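Local coordinates for protein cytochrome c-554 (Nitrosomonas europaea, PDB 1FT5) that carries electrons through four covalently bound haems, accepting them directly from hydroxylamine oxidoreductase during ammonia oxidation, at residues R96-R99 against G100-K104. Residues are numbered along the deposited sequence; the frame is centred on the assembly and turned at random.
Sequences RNFR and GDHRK. With HEM (protoporphyrin IX containing Fe), chain E.
F98, just before helix 99-112, meets H102 in the first turn of that helix, which supplies an axial histidine to the first haem. H102 binds the haem iron through ND1, at 2.1 Å, and H15 completes the bis-histidine ligation. The coordinating nitrogen is the one nearer the backbone, ND1, which brings the helix close against the macrocycle: H102 CB lies 3.2 Å from the pyrrole nitrogen NC. The other imidazole nitrogen, NE2, hydrogen-bonds to Q126 OE1, so both ring nitrogens are held and the rotation of the ring is fixed.

The F98 side chain crosses that of H102 obliquely, CD1 being 3.3 Å from H102 NE2. Their planes differ by 25°, but the rings are slid so far apart that they barely overlap. With chi1 at 74°, F98 CG sits between its own backbone N and carbonyl carbon, and the ring reaches the haem periphery, where CE1 is 3.6 Å from the haem substituent carbon CBB. The phenyl side chain also comes near H92, a ligand of the third haem's iron.

Backbone bonds of the opening turn tie the same residues together. H102 N donates to F98 O at 3.1 Å, while D101 N makes a weak bond to that oxygen. R103 N reaches R99 O at 3.3 Å, the regular i to i+4 helical bond, and R103 CB packs 3.5 Å from haem CBC. At the helix start a water accepts from G100 N and donates to R96 O, 2.7 Å away. The charged ends of R99 and D101 turn to other parts of the chain, forming salt bridges with E6 and K124.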
# COMPACT_ATOMS: atom_id res chain seq x y z
N ARG A 96 12.79 -1.22 -4.62
CA ARG A 96 14.13 -1.74 -4.83
C ARG A 96 15.25 -0.69 -4.78
O ARG A 96 16.36 -1.07 -4.31
CB ARG A 96 14.21 -2.50 -6.16
CG ARG A 96 15.64 -3.08 -6.39
CD ARG A 96 15.68 -4.19 -7.38
NE ARG A 96 17.09 -4.49 -7.70
CZ ARG A 96 17.74 -5.54 -7.19
NH1 ARG A 96 17.12 -6.37 -6.35
NH2 ARG A 96 19.02 -5.74 -7.50
N ASN A 97 15.01 0.51 -5.29
CA ASN A 97 16.02 1.56 -5.35
C ASN A 97 16.05 2.43 -4.11
O ASN A 97 17.12 2.87 -3.70
CB ASN A 97 15.84 2.44 -6.58
CG ASN A 97 16.10 1.65 -7.89
OD1 ASN A 97 16.69 0.58 -7.86
ND2 ASN A 97 15.62 2.19 -9.00
N PHE A 98 14.91 2.67 -3.48
CA PHE A 98 14.98 3.55 -2.32
C PHE A 98 15.29 2.88 -1.02
O PHE A 98 15.79 3.57 -0.10
CB PHE A 98 13.72 4.49 -2.23
CG PHE A 98 12.40 3.83 -1.77
CD1 PHE A 98 12.26 3.31 -0.47
CD2 PHE A 98 11.25 3.81 -2.61
CE1 PHE A 98 11.07 2.80 0.02
CE2 PHE A 98 10.02 3.29 -2.11
CZ PHE A 98 9.93 2.79 -0.82
N ARG A 99 15.06 1.58 -0.90
CA ARG A 99 15.24 0.90 0.37
C ARG A 99 16.68 0.96 0.86
O ARG A 99 16.90 1.05 2.06
CB ARG A 99 14.77 -0.54 0.28
CG ARG A 99 15.64 -1.43 -0.56
CD ARG A 99 15.49 -2.85 -0.05
NE ARG A 99 15.86 -3.82 -1.06
CZ ARG A 99 17.09 -4.30 -1.19
NH1 ARG A 99 18.04 -3.88 -0.35
NH2 ARG A 99 17.38 -5.14 -2.18
N GLY A 100 17.62 0.93 -0.08
CA GLY A 100 19.04 1.00 0.30
C GLY A 100 19.38 2.38 0.84
O GLY A 100 20.32 2.48 1.69
N ASP A 101 18.71 3.44 0.36
CA ASP A 101 18.89 4.82 0.86
C ASP A 101 18.32 4.89 2.31
O ASP A 101 18.83 5.66 3.14
CB ASP A 101 18.14 5.86 0.02
CG ASP A 101 18.92 6.36 -1.19
OD1 ASP A 101 19.48 5.52 -1.88
OD2 ASP A 101 18.96 7.60 -1.44
N HIS A 102 17.24 4.14 2.62
CA HIS A 102 16.73 4.18 4.03
C HIS A 102 17.83 3.62 4.95
O HIS A 102 18.07 4.18 6.03
CB HIS A 102 15.45 3.36 4.23
CG HIS A 102 14.27 4.00 3.58
ND1 HIS A 102 12.96 3.76 3.98
CD2 HIS A 102 14.28 4.84 2.52
CE1 HIS A 102 12.23 4.48 3.13
NE2 HIS A 102 12.96 5.14 2.23
N ARG A 103 18.52 2.56 4.51
CA ARG A 103 19.61 1.96 5.31
C ARG A 103 20.79 2.93 5.42
O ARG A 103 21.25 3.26 6.54
CB ARG A 103 20.11 0.66 4.66
CG ARG A 103 21.17 -0.03 5.53
CD ARG A 103 22.13 -0.97 4.74
NE ARG A 103 23.50 -0.42 4.76
CZ ARG A 103 24.58 -1.07 5.22
NH1 ARG A 103 24.45 -2.30 5.71
NH2 ARG A 103 25.77 -0.47 5.22
N LYS A 104 21.24 3.45 4.29
CA LYS A 104 22.40 4.35 4.35
C LYS A 104 22.13 5.66 5.09
O LYS A 104 22.97 6.18 5.87
CB LYS A 104 22.91 4.66 2.94
CG LYS A 104 23.34 3.39 2.20
CD LYS A 104 24.07 2.39 3.12
CE LYS A 104 25.50 2.82 3.40
NZ LYS A 104 26.41 1.66 3.65
CHA HEM E . 11.82 5.94 6.96
CHB HEM E . 9.01 3.10 4.23
CHC HEM E . 12.64 -0.13 3.95
CHD HEM E . 14.98 2.30 7.51
C1A HEM E . 10.76 5.47 6.19
C2A HEM E . 9.54 6.23 5.93
C3A HEM E . 8.73 5.37 5.21
C4A HEM E . 9.47 4.18 5.00
CMA HEM E . 7.31 5.63 4.66
CAA HEM E . 9.26 7.64 6.35
CBA HEM E . 9.85 8.64 5.35
CGA HEM E . 9.44 10.07 5.60
O1A HEM E . 10.00 10.67 6.61
O2A HEM E . 8.62 10.66 4.85
C1B HEM E . 9.78 1.98 3.94
C2B HEM E . 9.38 0.99 3.02
C3B HEM E . 10.43 0.12 2.84
C4B HEM E . 11.48 0.58 3.72
CMB HEM E . 7.99 0.90 2.32
CAB HEM E . 10.51 -1.13 1.91
CBB HEM E . 10.66 -0.80 0.41
C1C HEM E . 13.55 0.23 4.94
C2C HEM E . 14.68 -0.61 5.33
C3C HEM E . 15.26 0.04 6.39
C4C HEM E . 14.58 1.27 6.59
CMC HEM E . 15.08 -1.97 4.71
CAC HEM E . 16.39 -0.50 7.29
CBC HEM E . 17.75 -0.82 6.73
C1D HEM E . 14.34 3.54 7.60
C2D HEM E . 14.78 4.62 8.40
C3D HEM E . 13.93 5.64 8.22
C4D HEM E . 12.94 5.19 7.28
CMD HEM E . 16.06 4.57 9.32
CAD HEM E . 13.95 6.91 9.01
CBD HEM E . 13.23 6.82 10.33
CGD HEM E . 13.14 8.08 11.20
O1D HEM E . 13.00 7.84 12.42
O2D HEM E . 13.14 9.19 10.68
NA HEM E . 10.70 4.21 5.62
NB HEM E . 11.08 1.74 4.40
NC HEM E . 13.48 1.39 5.72
ND HEM E . 13.21 3.94 6.89
FE HEM E . 12.14 2.84 5.66
O HOH W 1 18.23 -0.04 -2.70